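Local coordinates for PUA domain-containing protein (Pyrococcus horikoshii, PDB 3D79), which is of unknown function but, carrying a PUA domain behind a pre-PUA-like region, probably binds RNA, at residues K48-D53 and I58-D63; R95-D100 and E123-G128; K152-K155 and K161-K164. One frame throughout, in Å; residues are numbered along the deposited sequence.

Contact 1. Residues K48-D53 and I58-D63; sequences KVAEFD and IILVND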
loop_
_atom_site.group_PDB
_atom_site.type_symbol
_atom_site.label_atom_id
_atom_site.label_comp_id
_atom_site.label_asym_id
_atom_site.label_seq_id
_atom_site.Cartn_x
_atom_site.Cartn_y
_atom_site.Cartn_z
ATOM N N LYS A 48 6.281 6.752 15.714
ATOM C CA LYS A 48 6.658 8.141 15.513
ATOM C C LYS A 48 6.136 8.614 14.167
ATOM O O LYS A 48 5.853 7.804 13.282
ATOM C CB LYS A 48 8.183 8.292 15.578
ATOM C CG LYS A 48 8.780 8.082 16.967
ATOM C CD LYS A 48 10.294 8.049 16.899
ATOM C CE LYS A 48 10.899 7.472 18.171
ATOM N NZ LYS A 48 12.339 7.154 17.972
ATOM N N VAL A 49 5.994 9.924 14.014
ATOM C CA VAL A 49 5.563 10.482 12.735
ATOM C C VAL A 49 6.561 11.524 12.245
ATOM O O VAL A 49 7.009 12.379 13.017
ATOM C CB VAL A 49 4.117 11.050 12.794
ATOM C CG1 VAL A 49 3.973 12.095 13.899
ATOM C CG2 VAL A 49 3.689 11.614 11.436
ATOM N N ALA A 50 6.915 11.420 10.967
ATOM C CA ALA A 50 7.766 12.397 10.295
ATOM C C ALA A 50 7.013 13.007 9.123
ATOM O O ALA A 50 6.189 12.348 8.490
ATOM C CB ALA A 50 9.047 11.746 9.816
ATOM N N GLU A 51 7.285 14.276 8.842
ATOM C CA GLU A 51 6.650 14.938 7.714
ATOM C C GLU A 51 7.423 14.655 6.435
ATOM O O GLU A 51 8.647 14.786 6.401
ATOM C CB GLU A 51 6.548 16.450 7.948
ATOM C CG GLU A 51 5.846 17.195 6.822
ATOM C CD GLU A 51 5.726 18.683 7.079
ATOM O OE1 GLU A 51 4.934 19.074 7.960
ATOM O OE2 GLU A 51 6.417 19.461 6.388
ATOM N N PHE A 52 6.704 14.250 5.391
ATOM C CA PHE A 52 7.283 14.224 4.054
ATOM C C PHE A 52 6.968 15.545 3.349
ATOM O O PHE A 52 7.872 16.229 2.878
ATOM C CB PHE A 52 6.777 13.041 3.228
ATOM C CG PHE A 52 7.240 13.076 1.799
ATOM C CD1 PHE A 52 8.533 12.680 1.466
ATOM C CD2 PHE A 52 6.394 13.533 0.790
ATOM C CE1 PHE A 52 8.974 12.729 0.147
ATOM C CE2 PHE A 52 6.829 13.592 -0.527
ATOM C CZ PHE A 52 8.117 13.185 -0.848
ATOM N N ASP A 53 5.683 15.876 3.262
ATOM C CA ASP A 53 5.249 17.200 2.790
ATOM C C ASP A 53 3.979 17.645 3.510
ATOM O O ASP A 53 3.592 17.043 4.509
ATOM C CB ASP A 53 5.126 17.260 1.254
ATOM C CG ASP A 53 3.969 16.438 0.703
ATOM O OD1 ASP A 53 3.005 16.118 1.433
ATOM O OD2 ASP A 53 4.023 16.130 -0.504
ATOM N N ILE A 58 4.943 10.278 7.188
ATOM C CA ILE A 58 5.523 8.938 7.261
ATOM C C ILE A 58 5.413 8.450 8.707
ATOM O O ILE A 58 5.829 9.139 9.636
ATOM C CB ILE A 58 7.011 8.939 6.793
ATOM C CG1 ILE A 58 7.152 9.526 5.374
ATOM C CG2 ILE A 58 7.660 7.535 6.910
ATOM C CD1 ILE A 58 6.349 8.815 4.285
ATOM N N ILE A 59 4.819 7.278 8.893
ATOM C CA ILE A 59 4.680 6.703 10.226
ATOM C C ILE A 59 5.751 5.631 10.406
ATOM O O ILE A 59 5.825 4.687 9.616
ATOM C CB ILE A 59 3.282 6.076 10.449
ATOM C CG1 ILE A 59 2.158 7.082 10.139
ATOM C CG2 ILE A 59 3.163 5.500 11.874
ATOM C CD1 ILE A 59 2.090 8.269 11.091
ATOM N N LEU A 60 6.568 5.797 11.445
ATOM C CA LEU A 60 7.650 4.873 11.759
ATOM C C LEU A 60 7.269 3.997 12.939
ATOM O O LEU A 60 6.729 4.490 13.929
ATOM C CB LEU A 60 8.944 5.632 12.073
ATOM C CG LEU A 60 9.549 6.460 10.928
ATOM C CD1 LEU A 60 9.063 7.904 10.996
ATOM C CD2 LEU A 60 11.074 6.395 10.948
ATOM N N VAL A 61 7.539 2.702 12.819
ATOM C CA VAL A 61 7.282 1.746 13.894
ATOM C C VAL A 61 8.630 1.200 14.336
ATOM O O VAL A 61 9.319 0.538 13.558
ATOM C CB VAL A 61 6.353 0.601 13.439
ATOM C CG1 VAL A 61 6.050 -0.333 14.603
ATOM C CG2 VAL A 61 5.055 1.162 12.874
ATOM N N ASN A 62 9.001 1.496 15.580
ATOM C CA ASN A 62 10.334 1.179 16.105
ATOM C C ASN A 62 11.433 1.593 15.122
ATOM O O ASN A 62 12.325 0.805 14.774
ATOM C CB ASN A 62 10.422 -0.299 16.510
ATOM C CG ASN A 62 9.329 -0.694 17.488
ATOM O OD1 ASN A 62 8.994 0.063 18.402
ATOM N ND2 ASN A 62 8.763 -1.879 17.295
ATOM N N ASP A 63 11.312 2.843 14.670
ATOM C CA ASP A 63 12.253 3.534 13.777
ATOM C C ASP A 63 12.302 3.066 12.316
ATOM O O ASP A 63 13.103 3.577 11.525
ATOM C CB ASP A 63 13.655 3.619 14.407
ATOM C CG ASP A 63 13.634 4.293 15.762
ATOM O OD1 ASP A 63 13.196 5.465 15.847
ATOM O OD2 ASP A 63 14.047 3.644 16.747
HETATM O O HOH W 1 11.314 3.972 18.110
#
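Lys48 and Leu60 hold each other by both backbone groups: Lys48 N donates to Leu60 O at 2.9 Å, and Leu60 N returns the bond to Lys48 O. Two residues on, Ala50 and Ile58 repeat the exchange, Ile58 N reaching Ala50 O at 2.7 Å with an N-H...O angle of 175°. These are the hydrogen-bonded pairs of an antiparallel beta hairpin; between them Val49 and Ile59 form a non-hydrogen-bonded pair. The peptide groups that point across the strands are thus satisfied, and two carbonyls accept more: Ile59 CA lies 3.5 Å from Lys48 O, and Val49 CA makes a similar CA-H...O contact with Ile58 O.

The lysine side chain adds a charged tie. Extended beyond CG (chi2 172°, chi3 -164°), it crosses to Asp63, where Lys48 NZ forms a salt bridge with Asp63 OD1 at 2.8 Å, meeting the syn lone pair of that oxygen. Water 1 joins NZ and OD2 of the same pair through weak bonds. An alanine in place of Lys48 would keep the backbone bonds but would probably leave the Asp63 carboxylate without the ammonium group that pairs with it across the hairpin.

Apolar groups pack on both faces. On one, Val49 CG2 meets Ile59 CD1 at 3.7 Å; on the other, Ala50 CB touches Leu60 CD1 at 4.0 Å. Past the strand end, Phe52 CB reaches Ile58 CG1.

Beyond Ala50 the chain turns at Phe52, which with Asp53 faces Thr56 in a classic beta bulge. In the five-stranded antiparallel sheet, Val49 pairs outward with His14 and Ile59 with the strand 64-70, while Phe52 and Ile58 pack against the C-terminal helix 172-177.

Contact 2. Residues R95-D100 and E123-G128; sequences RRVVVD and EGIKEG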
loop_
_atom_site.group_PDB
_atom_site.type_symbol
_atom_site.label_atom_id
_atom_site.label_comp_id
_atom_site.label_asym_id
_atom_site.label_seq_id
_atom_site.Cartn_x
_atom_site.Cartn_y
_atom_site.Cartn_z
ATOM N N ARG A 95 -6.314 -6.731 -0.588
ATOM C CA ARG A 95 -6.085 -5.406 -1.187
ATOM C C ARG A 95 -5.050 -5.393 -2.314
ATOM O O ARG A 95 -4.563 -4.332 -2.697
ATOM C CB ARG A 95 -5.733 -4.352 -0.127
ATOM C CG ARG A 95 -6.796 -4.142 0.944
ATOM C CD ARG A 95 -8.132 -3.706 0.340
ATOM N NE ARG A 95 -9.149 -3.426 1.355
ATOM C CZ ARG A 95 -9.335 -2.247 1.944
ATOM N NH1 ARG A 95 -8.565 -1.203 1.647
ATOM N NH2 ARG A 95 -10.296 -2.119 2.851
ATOM N N ARG A 96 -4.734 -6.570 -2.848
ATOM C CA ARG A 96 -3.781 -6.694 -3.946
ATOM C C ARG A 96 -4.394 -6.356 -5.299
ATOM O O ARG A 96 -5.567 -6.638 -5.574
ATOM C CB ARG A 96 -3.201 -8.117 -4.012
ATOM C CG ARG A 96 -4.132 -9.112 -4.688
ATOM C CD ARG A 96 -3.588 -10.532 -4.646
ATOM N NE ARG A 96 -4.565 -11.489 -5.165
ATOM C CZ ARG A 96 -5.578 -11.995 -4.464
ATOM N NH1 ARG A 96 -5.770 -11.641 -3.195
ATOM N NH2 ARG A 96 -6.417 -12.852 -5.036
ATOM N N VAL A 97 -3.563 -5.746 -6.132
ATOM C CA VAL A 97 -3.823 -5.597 -7.559
ATOM C C VAL A 97 -2.582 -6.139 -8.252
ATOM O O VAL A 97 -1.489 -5.591 -8.100
ATOM C CB VAL A 97 -4.065 -4.120 -7.935
ATOM C CG1 VAL A 97 -4.262 -3.987 -9.438
ATOM C CG2 VAL A 97 -5.275 -3.578 -7.171
ATOM N N VAL A 98 -2.742 -7.245 -8.977
ATOM C CA VAL A 98 -1.601 -7.914 -9.608
ATOM C C VAL A 98 -1.552 -7.570 -11.091
ATOM O O VAL A 98 -2.549 -7.743 -11.793
ATOM C CB VAL A 98 -1.671 -9.449 -9.433
ATOM C CG1 VAL A 98 -0.351 -10.076 -9.838
ATOM C CG2 VAL A 98 -1.997 -9.793 -7.977
ATOM N N VAL A 99 -0.396 -7.090 -11.546
ATOM C CA VAL A 99 -0.213 -6.668 -12.944
ATOM C C VAL A 99 0.791 -7.530 -13.713
ATOM O O VAL A 99 1.676 -8.165 -13.118
ATOM C CB VAL A 99 0.190 -5.160 -13.068
ATOM C CG1 VAL A 99 -0.879 -4.260 -12.463
ATOM C CG2 VAL A 99 1.555 -4.886 -12.459
ATOM N N ASP A 100 0.638 -7.545 -15.037
ATOM C CA ASP A 100 1.570 -8.252 -15.916
ATOM C C ASP A 100 2.871 -7.471 -16.117
ATOM O O ASP A 100 2.967 -6.308 -15.720
ATOM C CB ASP A 100 0.918 -8.677 -17.254
ATOM C CG ASP A 100 0.370 -7.506 -18.092
ATOM O OD1 ASP A 100 0.825 -6.348 -17.971
ATOM O OD2 ASP A 100 -0.522 -7.775 -18.926
ATOM N N GLU A 123 -10.934 -9.763 -4.679
ATOM C CA GLU A 123 -12.362 -9.513 -4.924
ATOM C C GLU A 123 -13.033 -8.735 -3.783
ATOM O O GLU A 123 -14.128 -8.194 -3.947
ATOM C CB GLU A 123 -13.098 -10.820 -5.228
ATOM C CG GLU A 123 -12.608 -11.498 -6.510
ATOM C CD GLU A 123 -13.689 -12.286 -7.229
ATOM O OE1 GLU A 123 -14.852 -12.289 -6.766
ATOM O OE2 GLU A 123 -13.369 -12.903 -8.271
ATOM N N GLY A 124 -12.351 -8.653 -2.642
ATOM C CA GLY A 124 -12.834 -7.879 -1.501
ATOM C C GLY A 124 -12.723 -6.375 -1.686
ATOM O O GLY A 124 -13.356 -5.610 -0.954
ATOM N N ILE A 125 -11.920 -5.953 -2.664
ATOM C CA ILE A 125 -11.700 -4.537 -2.968
ATOM C C ILE A 125 -12.981 -3.851 -3.457
ATOM O O ILE A 125 -13.668 -4.360 -4.348
ATOM C CB ILE A 125 -10.581 -4.348 -4.049
ATOM C CG1 ILE A 125 -9.205 -4.723 -3.497
ATOM C CG2 ILE A 125 -10.547 -2.911 -4.566
ATOM C CD1 ILE A 125 -8.165 -5.000 -4.580
ATOM N N LYS A 126 -13.292 -2.704 -2.859
ATOM C CA LYS A 126 -14.374 -1.835 -3.332
ATOM C C LYS A 126 -13.794 -0.530 -3.848
ATOM O O LYS A 126 -12.710 -0.124 -3.427
ATOM C CB LYS A 126 -15.347 -1.518 -2.197
ATOM C CG LYS A 126 -16.172 -2.706 -1.722
ATOM C CD LYS A 126 -17.358 -2.245 -0.873
ATOM C CE LYS A 126 -16.937 -1.789 0.517
ATOM N NZ LYS A 126 -16.554 -2.933 1.394
ATOM N N GLU A 127 -14.517 0.134 -4.751
ATOM C CA GLU A 127 -14.130 1.473 -5.203
ATOM C C GLU A 127 -13.851 2.346 -3.991
ATOM O O GLU A 127 -14.627 2.340 -3.033
ATOM C CB GLU A 127 -15.239 2.117 -6.042
ATOM C CG GLU A 127 -15.483 1.461 -7.385
ATOM C CD GLU A 127 -16.437 2.255 -8.271
ATOM O OE1 GLU A 127 -16.673 3.451 -7.989
ATOM O OE2 GLU A 127 -16.939 1.682 -9.263
ATOM N N GLY A 128 -12.737 3.071 -4.025
ATOM C CA GLY A 128 -12.361 3.969 -2.937
ATOM C C GLY A 128 -11.372 3.377 -1.952
ATOM O O GLY A 128 -10.733 4.117 -1.201
#
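Ile125 points its CG1-CD1 arm at the start of the strand 96-99, and three residues there receive it. With CG1 anti to its own carbonyl carbon (chi1 -69°) and CD1 extended beyond it (chi2 161°), the arm passes beside the backbone of Arg95, CG1 lying 3.9 Å from Arg95 CA, and ends with CD1 3.2 Å from Arg96 O. The terminal methyl is therefore pressed close to a carbonyl oxygen. Ile125 CD1 also meets Val97 CG2 at 4.1 Å, the two side chains standing at about a right angle.

Arg95 approaches differently. Its chain bends at chi2 (-59°), bringing Arg95 CD to 4.1 Å from Ile125 CG1, the two side chains crossing at a slant. The guanidinium is held elsewhere, NH1 donating to Phe130 O. Arg96 likewise directs its polar end outside the pair, to Trp93 O and Asp120.

The contact is thus the packing of a loop side chain against the strand's backbone and Val97. Ile125 also touches Val131 and Ala147, while Val97 pairs with Phe132 and Val134 in parallel. This places the loop 123-128, which joins strands 118-121 and 130-135, against the mixed, curled beta-sheet of the PUA domain.

Contact 3. Residues K152-K155 and K161-K164; sequences KVMK and KAVK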
loop_
_atom_site.group_PDB
_atom_site.type_symbol
_atom_site.label_atom_id
_atom_site.label_comp_id
_atom_site.label_asym_id
_atom_site.label_seq_id
_atom_site.Cartn_x
_atom_site.Cartn_y
_atom_site.Cartn_z
ATOM N N LYS A 152 -13.638 -7.265 -8.310
ATOM C CA LYS A 152 -14.335 -8.066 -9.318
ATOM C C LYS A 152 -14.290 -7.406 -10.693
ATOM O O LYS A 152 -14.014 -8.064 -11.700
ATOM C CB LYS A 152 -15.789 -8.300 -8.908
ATOM C CG LYS A 152 -15.963 -9.324 -7.790
ATOM C CD LYS A 152 -17.431 -9.472 -7.379
ATOM C CE LYS A 152 -18.262 -10.162 -8.454
ATOM N NZ LYS A 152 -18.012 -11.634 -8.524
ATOM N N VAL A 153 -14.564 -6.105 -10.726
ATOM C CA VAL A 153 -14.569 -5.359 -11.984
ATOM C C VAL A 153 -13.159 -5.290 -12.581
ATOM O O VAL A 153 -12.987 -5.414 -13.798
ATOM C CB VAL A 153 -15.234 -3.965 -11.821
ATOM C CG1 VAL A 153 -14.987 -3.089 -13.042
ATOM C CG2 VAL A 153 -16.734 -4.132 -11.583
ATOM N N MET A 154 -12.150 -5.139 -11.719
ATOM C CA MET A 154 -10.750 -5.164 -12.153
ATOM C C MET A 154 -10.384 -6.453 -12.889
ATOM O O MET A 154 -9.611 -6.421 -13.847
ATOM C CB MET A 154 -9.798 -4.982 -10.965
ATOM C CG MET A 154 -9.809 -3.609 -10.329
ATOM S SD MET A 154 -8.468 -3.504 -9.124
ATOM C CE MET A 154 -8.877 -1.968 -8.289
ATOM N N LYS A 155 -10.928 -7.580 -12.430
ATOM C CA LYS A 155 -10.664 -8.878 -13.051
ATOM C C LYS A 155 -11.427 -9.093 -14.362
ATOM O O LYS A 155 -10.966 -9.822 -15.243
ATOM C CB LYS A 155 -10.980 -10.008 -12.063
ATOM C CG LYS A 155 -10.013 -10.062 -10.884
ATOM C CD LYS A 155 -10.485 -11.038 -9.805
ATOM C CE LYS A 155 -10.313 -12.482 -10.246
ATOM N NZ LYS A 155 -10.950 -13.428 -9.280
ATOM N N LYS A 161 -9.410 2.967 -16.341
ATOM C CA LYS A 161 -8.437 3.139 -15.253
ATOM C C LYS A 161 -8.896 2.419 -13.991
ATOM O O LYS A 161 -10.037 2.597 -13.533
ATOM C CB LYS A 161 -8.181 4.615 -14.931
ATOM C CG LYS A 161 -6.879 4.816 -14.126
ATOM C CD LYS A 161 -6.573 6.284 -13.795
ATOM C CE LYS A 161 -6.118 7.072 -15.027
ATOM N NZ LYS A 161 -5.057 6.399 -15.828
ATOM N N ALA A 162 -7.984 1.634 -13.420
ATOM C CA ALA A 162 -8.306 0.776 -12.287
ATOM C C ALA A 162 -7.827 1.308 -10.943
ATOM O O ALA A 162 -8.514 1.144 -9.931
ATOM C CB ALA A 162 -7.753 -0.609 -12.524
ATOM N N VAL A 163 -6.646 1.917 -10.924
ATOM C CA VAL A 163 -6.063 2.409 -9.669
ATOM C C VAL A 163 -5.428 3.777 -9.852
ATOM O O VAL A 163 -4.594 3.959 -10.736
ATOM C CB VAL A 163 -4.977 1.443 -9.116
ATOM C CG1 VAL A 163 -4.386 1.967 -7.803
ATOM C CG2 VAL A 163 -5.539 0.033 -8.921
ATOM N N LYS A 164 -5.831 4.729 -9.010
ATOM C CA LYS A 164 -5.144 6.013 -8.911
ATOM C C LYS A 164 -3.949 5.850 -7.981
ATOM O O LYS A 164 -4.123 5.710 -6.767
ATOM C CB LYS A 164 -6.092 7.104 -8.379
ATOM C CG LYS A 164 -5.490 8.509 -8.379
ATOM C CD LYS A 164 -5.408 9.042 -9.813
ATOM C CE LYS A 164 -4.444 10.190 -9.918
ATOM N NZ LYS A 164 -4.036 10.419 -11.326
#
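Helix 152-155 and strand 161-164 come nearest at Met154 and Ala162, whose CA atoms lie 6.4 Å apart, a spacing bridged by side chains and not by backbone bonds. Met154 does the bridging. Its CG is anti to the carbonyl carbon (chi1 -69°), and the chain runs extended beyond CG, which carries the terminal methyl across to the strand. Along the way Met154 CG passes Ala162 CB at 4.2 Å; the alanine methyl points toward the helix and meets the base of the thioether chain. At the far end Met154 CE lies 3.5 Å from Ala162 O and 3.9 Å from Val163 CG2.

The strand backbone is irregular here: Ala162 and Val163 both face Val113 in a classic beta bulge, Ala162 having a psi of -38°, far from that of a regular strand. The bulge is consistent with two consecutive residues both reaching Met154. It belongs to the strand that pairs with 113-114 and 141-147 in the curled sheet of the PUA domain. The short helix 151-156 packs Met154 against Ala162 and Val163 of this sheet, with Ile118 and Ala121 of strand 118-121 also touching Met154.

Val163 presents CG2, which lies anti to its carbonyl carbon, and its side chain and that of Met154 cross at about a right angle. All three touching residues are buried. Val97 of strand 96-99 touches both Met154 and Val163, and Ile118 lies against Ala162 as well, extending the apolar packing. Beyond the bulge Lys164 NZ forms a salt bridge with Asp112.

The three contacts follow one another along the chain, each closing before the next opens. Contact 1 belongs to the five-stranded antiparallel sheet of the pre-PUA-like region, on the opposite side of the chain's centre from the others: its centre is 26 Å from that of contact 2 and 30 Å from that of contact 3, and it touches neither. Contacts 2 and 3 both lie in the PUA domain, reach the same mixed sheet and have centres 7 Å apart. Val97 CG2 joins them, 3.7 Å from Met154 SD, and at the surface Glu123 OE2 bridges to Lys155 NZ at 2.7 Å. Although the two sheets are distinct, helix 172-177 brings the chain back to contact 1.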